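Local coordinates for penicillin-binding protein activator LpoB (Escherichia coli, PDB 4Q6Z) that probably acts as an outer-membrane lipoprotein regulator of peptidoglycan synthesis, needed for the function of penicillin-binding protein 1B, at residues G5-M10 against L113-M118; A96-Y101 against L117-T122. One frame throughout, in Å; residues are numbered along the deposited sequence.

How the interactions relate
Both interactions use strand 111-119 of the C-terminal domain of LpoB, and their centres lie about 15 Å apart. Along the chain the order is 5-10, 96-101, 113-118, 117-122, with L117 and M118 common to both. Interaction 1 lays helix 3-15, near the start of the chain, on one face of the mixed sheet. Interaction 2 pairs strand 111-119 with 98-106, its partner in a beta hairpin. Q116 O and Y101 N probably form a hydrogen bond where the two meet. L113, M115 and L117 lie on one face of the strand; M118 faces helix 84-93 on the other. One strand thus meets helix 3-15 on one face and pairs edge to edge with 98-106, mid-sheet.

Interaction 1. Residues G5-M10 against L113-M118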
loop_
_atom_site.group_PDB
_atom_site.type_symbol
_atom_site.label_atom_id
_atom_site.label_comp_id
_atom_site.label_asym_id
_atom_site.label_seq_id
_atom_site.Cartn_x
_atom_site.Cartn_y
_atom_site.Cartn_z
ATOM N N GLY A 5 -9.410 -12.080 -2.314
ATOM C CA GLY A 5 -9.082 -13.117 -3.283
ATOM C C GLY A 5 -8.239 -12.588 -4.415
ATOM O O GLY A 5 -7.583 -13.365 -5.097
ATOM N N ALA A 6 -8.286 -11.270 -4.622
ATOM C CA ALA A 6 -7.338 -10.567 -5.513
ATOM C C ALA A 6 -5.988 -10.243 -4.861
ATOM O O ALA A 6 -4.952 -10.257 -5.523
ATOM C CB ALA A 6 -7.966 -9.298 -6.045
ATOM N N MET A 7 -6.013 -9.977 -3.562
ATOM C CA MET A 7 -4.860 -9.425 -2.852
ATOM C C MET A 7 -3.912 -10.515 -2.392
ATOM O O MET A 7 -2.703 -10.386 -2.559
ATOM C CB MET A 7 -5.315 -8.590 -1.659
ATOM C CG MET A 7 -5.873 -7.242 -2.075
ATOM S SD MET A 7 -6.552 -6.268 -0.717
ATOM C CE MET A 7 -6.803 -4.676 -1.471
ATOM N N GLN A 8 -4.460 -11.588 -1.825
ATOM C CA GLN A 8 -3.636 -12.728 -1.356
ATOM C C GLN A 8 -2.668 -13.268 -2.418
ATOM O O GLN A 8 -1.503 -13.523 -2.108
ATOM C CB GLN A 8 -4.506 -13.898 -0.845
ATOM C CG GLN A 8 -5.069 -13.714 0.554
ATOM C CD GLN A 8 -4.007 -13.738 1.641
ATOM O OE1 GLN A 8 -2.831 -14.012 1.393
ATOM N NE2 GLN A 8 -4.418 -13.432 2.860
ATOM N N PRO A 9 -3.159 -13.488 -3.658
ATOM C CA PRO A 9 -2.237 -13.900 -4.731
ATOM C C PRO A 9 -1.180 -12.847 -5.028
ATOM O O PRO A 9 -0.052 -13.203 -5.317
ATOM C CB PRO A 9 -3.141 -14.093 -5.965
ATOM C CG PRO A 9 -4.533 -13.793 -5.545
ATOM C CD PRO A 9 -4.576 -13.510 -4.076
ATOM N N MET A 10 -1.559 -11.574 -4.965
ATOM C CA MET A 10 -0.641 -10.472 -5.266
ATOM C C MET A 10 0.430 -10.272 -4.201
ATOM O O MET A 10 1.599 -10.107 -4.530
ATOM C CB MET A 10 -1.401 -9.158 -5.457
ATOM C CG MET A 10 -2.027 -9.041 -6.830
ATOM S SD MET A 10 -2.534 -7.356 -7.211
ATOM C CE MET A 10 -4.261 -7.674 -6.930
ATOM N N LEU A 113 -7.050 -4.147 -9.562
ATOM C CA LEU A 113 -6.176 -3.729 -8.460
ATOM C C LEU A 113 -4.706 -3.687 -8.878
ATOM O O LEU A 113 -4.162 -4.658 -9.377
ATOM C CB LEU A 113 -6.348 -4.699 -7.321
ATOM C CG LEU A 113 -5.447 -4.574 -6.101
ATOM C CD1 LEU A 113 -5.486 -3.176 -5.495
ATOM C CD2 LEU A 113 -5.906 -5.604 -5.085
ATOM N N GLN A 114 -4.074 -2.550 -8.681
ATOM C CA GLN A 114 -2.701 -2.362 -9.085
ATOM C C GLN A 114 -1.872 -2.019 -7.835
ATOM O O GLN A 114 -2.188 -1.069 -7.122
ATOM C CB GLN A 114 -2.653 -1.230 -10.120
ATOM C CG GLN A 114 -1.725 -1.486 -11.302
ATOM C CD GLN A 114 -0.265 -1.175 -10.976
ATOM O OE1 GLN A 114 0.644 -2.027 -11.083
ATOM N NE2 GLN A 114 -0.035 0.065 -10.581
ATOM N N MET A 115 -0.816 -2.778 -7.568
ATOM C CA MET A 115 0.081 -2.441 -6.460
ATOM C C MET A 115 1.454 -2.097 -6.975
ATOM O O MET A 115 1.915 -2.715 -7.926
ATOM C CB MET A 115 0.218 -3.604 -5.511
ATOM C CG MET A 115 -1.016 -3.905 -4.695
ATOM S SD MET A 115 -0.684 -5.374 -3.680
ATOM C CE MET A 115 -2.360 -6.008 -3.544
ATOM N N GLN A 116 2.105 -1.128 -6.332
ATOM C CA GLN A 116 3.534 -0.887 -6.537
ATOM C C GLN A 116 4.282 -0.783 -5.242
ATOM O O GLN A 116 3.941 -0.000 -4.371
ATOM C CB GLN A 116 3.781 0.409 -7.269
ATOM C CG GLN A 116 3.139 0.493 -8.624
ATOM C CD GLN A 116 2.468 1.829 -8.768
ATOM O OE1 GLN A 116 3.049 2.764 -9.318
ATOM N NE2 GLN A 116 1.249 1.946 -8.228
ATOM N N LEU A 117 5.338 -1.555 -5.141
ATOM C CA LEU A 117 6.186 -1.520 -3.971
ATOM C C LEU A 117 7.382 -0.633 -4.262
ATOM O O LEU A 117 8.269 -1.013 -5.026
ATOM C CB LEU A 117 6.637 -2.943 -3.623
ATOM C CG LEU A 117 7.449 -3.099 -2.346
ATOM C CD1 LEU A 117 6.584 -2.904 -1.124
ATOM C CD2 LEU A 117 8.083 -4.481 -2.338
ATOM N N MET A 118 7.412 0.538 -3.637
ATOM C CA MET A 118 8.533 1.457 -3.806
ATOM C C MET A 118 9.578 1.249 -2.732
ATOM O O MET A 118 9.242 1.035 -1.560
ATOM C CB MET A 118 8.071 2.894 -3.749
ATOM C CG MET A 118 9.219 3.862 -3.863
ATOM S SD MET A 118 8.629 5.542 -3.913
ATOM C CE MET A 118 8.014 5.759 -2.242
#
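A6 meets L113 loosely, with its CB 4.3 Å from CD2 of L113. M7 follows, and its CG lies 3.4 Å from the same CD2 of L113. CG of M7 is anti to the carbonyl carbon (chi1 -75°), and the chain runs on extended to SD and CE. It crosses the side chain of L113 at about a right angle, and its CE stays 3.8 Å from L113 CD2. CG of M7 also touches CE of M115 at 4.0 Å.

One helical turn after A6, M10 points at the strand. CE of M10 lies against CD2 of L113. The CD2 methyl of L113 thus meets A6, M7 and M10. M115 stretches out from the strand with its chain extended beyond CG. Its terminal CE packs on CB of M10 at 3.8 Å and beside SD of M10 at 3.9 Å. No hydrogen bond joins the two segments, and the contact is buried apolar packing.

This is a helix packed on one face of a mixed sheet, part of the apolar core of the alpha-beta domain. The 5-10 and 113-118 segments run at 31° to each other, N to C, with axes 10.0 Å apart at closest approach. Helix 41-53 lies beside them and supplies L48 to both M7 and M115. V133 touches A6 and L113, and W127 of strand 124-132 packs against M115.

Interaction 2. Residues A96-Y101 against L117-T122; sequences AHYVLY and LMLVQT
The Y98 ring has L117 over one face, with CD2 above the ring centre, 4.0 Å from the centroid. This CH-pi contact is 8° off the ring normal. CD2 of H97 covers the opposite face, nearer the rim, and M118 O lies in plane at the edge. The H97 ring takes CD1 of L119 over one face, 3.8 Å from its centroid. M118 CE reaches the edge of the Y101 ring, 3.9 Å from CE2. The M118 chain turns at its last torsion (chi3 69°), which also leaves CE beside CG2 of V99.

V99 and M118 form an antiparallel hydrogen-bonded pair. V99 N gives to M118 O at 3.0 Å, and M118 N gives back to V99 O at 2.9 Å. Past the strand, V120 N gives to H97 O at 2.9 Å. Y98 with L119 and L100 with L117 are non-hydrogen-bonded pairs whose side chains share one sheet face. V99, whose side chain lies on the other face, touches V120 CG2 through CG2 at 3.7 Å. Strand 25-35 pairs with 98-106 on its other side, and helix 84-93 lies against M118 and V120.

The hydroxyl of Y98 accepts a hydrogen bond from T21 N. An alanine in place of Y98 would probably leave L117 CD2 and H97 without the ring between them and T21 N without this acceptor. Backbone bonds set the hairpin pairing, while aliphatic and aromatic groups fill both faces.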
loop_
_atom_site.group_PDB
_atom_site.type_symbol
_atom_site.label_atom_id
_atom_site.label_comp_id
_atom_site.label_asym_id
_atom_site.label_seq_id
_atom_site.Cartn_x
_atom_site.Cartn_y
_atom_site.Cartn_z
ATOM N N ALA A 96 10.753 3.113 7.824
ATOM C CA ALA A 96 10.143 2.203 6.851
ATOM C C ALA A 96 11.052 1.977 5.659
ATOM O O ALA A 96 11.806 2.843 5.259
ATOM C CB ALA A 96 8.792 2.696 6.397
ATOM N N HIS A 97 10.965 0.783 5.110
ATOM C CA HIS A 97 11.884 0.346 4.072
ATOM C C HIS A 97 11.222 0.428 2.728
ATOM O O HIS A 97 11.817 0.873 1.749
ATOM C CB HIS A 97 12.330 -1.102 4.295
ATOM C CG HIS A 97 13.452 -1.526 3.397
ATOM N ND1 HIS A 97 14.603 -0.780 3.230
ATOM C CD2 HIS A 97 13.582 -2.605 2.590
ATOM C CE1 HIS A 97 15.402 -1.394 2.375
ATOM N NE2 HIS A 97 14.809 -2.509 1.977
ATOM N N TYR A 98 9.980 -0.016 2.693
ATOM C CA TYR A 98 9.188 0.106 1.515
ATOM C C TYR A 98 8.015 0.979 1.832
ATOM O O TYR A 98 7.621 1.089 2.975
ATOM C CB TYR A 98 8.673 -1.250 1.110
ATOM C CG TYR A 98 9.723 -2.257 0.769
ATOM C CD1 TYR A 98 10.567 -2.052 -0.287
ATOM C CD2 TYR A 98 9.833 -3.445 1.477
ATOM C CE1 TYR A 98 11.519 -2.986 -0.624
ATOM C CE2 TYR A 98 10.783 -4.389 1.138
ATOM C CZ TYR A 98 11.625 -4.147 0.083
ATOM O OH TYR A 98 12.585 -5.059 -0.254
ATOM N N VAL A 99 7.455 1.567 0.792
ATOM C CA VAL A 99 6.105 2.096 0.816
ATOM C C VAL A 99 5.315 1.289 -0.188
ATOM O O VAL A 99 5.782 1.051 -1.308
ATOM C CB VAL A 99 6.069 3.581 0.397
ATOM C CG1 VAL A 99 4.645 4.092 0.410
ATOM C CG2 VAL A 99 6.947 4.438 1.303
ATOM N N LEU A 100 4.120 0.866 0.196
ATOM C CA LEU A 100 3.275 0.100 -0.732
ATOM C C LEU A 100 2.109 0.915 -1.238
ATOM O O LEU A 100 1.228 1.276 -0.472
ATOM C CB LEU A 100 2.758 -1.159 -0.084
ATOM C CG LEU A 100 1.912 -1.980 -1.053
ATOM C CD1 LEU A 100 2.785 -2.599 -2.144
ATOM C CD2 LEU A 100 1.163 -3.050 -0.278
ATOM N N TYR A 101 2.120 1.212 -2.536
ATOM C CA TYR A 101 0.964 1.814 -3.197
ATOM C C TYR A 101 0.036 0.799 -3.742
ATOM O O TYR A 101 0.438 -0.296 -4.062
ATOM C CB TYR A 101 1.404 2.697 -4.317
ATOM C CG TYR A 101 2.211 3.841 -3.781
ATOM C CD1 TYR A 101 1.574 4.944 -3.237
ATOM C CD2 TYR A 101 3.598 3.812 -3.798
ATOM C CE1 TYR A 101 2.287 6.023 -2.756
ATOM C CE2 TYR A 101 4.328 4.881 -3.327
ATOM C CZ TYR A 101 3.671 5.992 -2.805
ATOM O OH TYR A 101 4.379 7.083 -2.327
ATOM N N LEU A 117 5.338 -1.555 -5.141
ATOM C CA LEU A 117 6.186 -1.520 -3.971
ATOM C C LEU A 117 7.382 -0.633 -4.262
ATOM O O LEU A 117 8.269 -1.013 -5.026
ATOM C CB LEU A 117 6.637 -2.943 -3.623
ATOM C CG LEU A 117 7.449 -3.099 -2.346
ATOM C CD1 LEU A 117 6.584 -2.904 -1.124
ATOM C CD2 LEU A 117 8.083 -4.481 -2.338
ATOM N N MET A 118 7.412 0.538 -3.637
ATOM C CA MET A 118 8.533 1.457 -3.806
ATOM C C MET A 118 9.578 1.249 -2.732
ATOM O O MET A 118 9.242 1.035 -1.560
ATOM C CB MET A 118 8.071 2.894 -3.749
ATOM C CG MET A 118 9.219 3.862 -3.863
ATOM S SD MET A 118 8.629 5.542 -3.913
ATOM C CE MET A 118 8.014 5.759 -2.242
ATOM N N LEU A 119 10.842 1.330 -3.137
ATOM C CA LEU A 119 11.941 1.270 -2.184
ATOM C C LEU A 119 12.258 2.658 -1.692
ATOM O O LEU A 119 12.706 3.511 -2.454
ATOM C CB LEU A 119 13.175 0.635 -2.811
ATOM C CG LEU A 119 14.460 0.521 -2.002
ATOM C CD1 LEU A 119 14.243 -0.125 -0.657
ATOM C CD2 LEU A 119 15.461 -0.305 -2.792
ATOM N N VAL A 120 12.043 2.866 -0.405
ATOM C CA VAL A 120 12.125 4.191 0.186
ATOM C C VAL A 120 13.472 4.845 -0.091
ATOM O O VAL A 120 13.545 6.009 -0.462
ATOM C CB VAL A 120 11.921 4.113 1.705
ATOM C CG1 VAL A 120 12.251 5.436 2.372
ATOM C CG2 VAL A 120 10.483 3.716 1.999
ATOM N N GLN A 121 14.543 4.095 0.105
ATOM C CA GLN A 121 15.880 4.660 -0.042
ATOM C C GLN A 121 16.175 5.255 -1.413
ATOM O O GLN A 121 16.975 6.178 -1.515
ATOM C CB GLN A 121 16.920 3.593 0.247
ATOM C CG GLN A 121 18.327 4.144 0.396
ATOM C CD GLN A 121 19.262 3.164 1.064
ATOM O OE1 GLN A 121 18.903 2.477 2.027
ATOM N NE2 GLN A 121 20.464 3.070 0.536
ATOM N N THR A 122 15.582 4.696 -2.460
ATOM C CA THR A 122 15.855 5.161 -3.820
ATOM C C THR A 122 14.661 5.763 -4.538
ATOM O O THR A 122 14.801 6.383 -5.591
ATOM C CB THR A 122 16.432 4.030 -4.678
ATOM O OG1 THR A 122 15.459 3.008 -4.851
ATOM C CG2 THR A 122 17.630 3.440 -4.005
#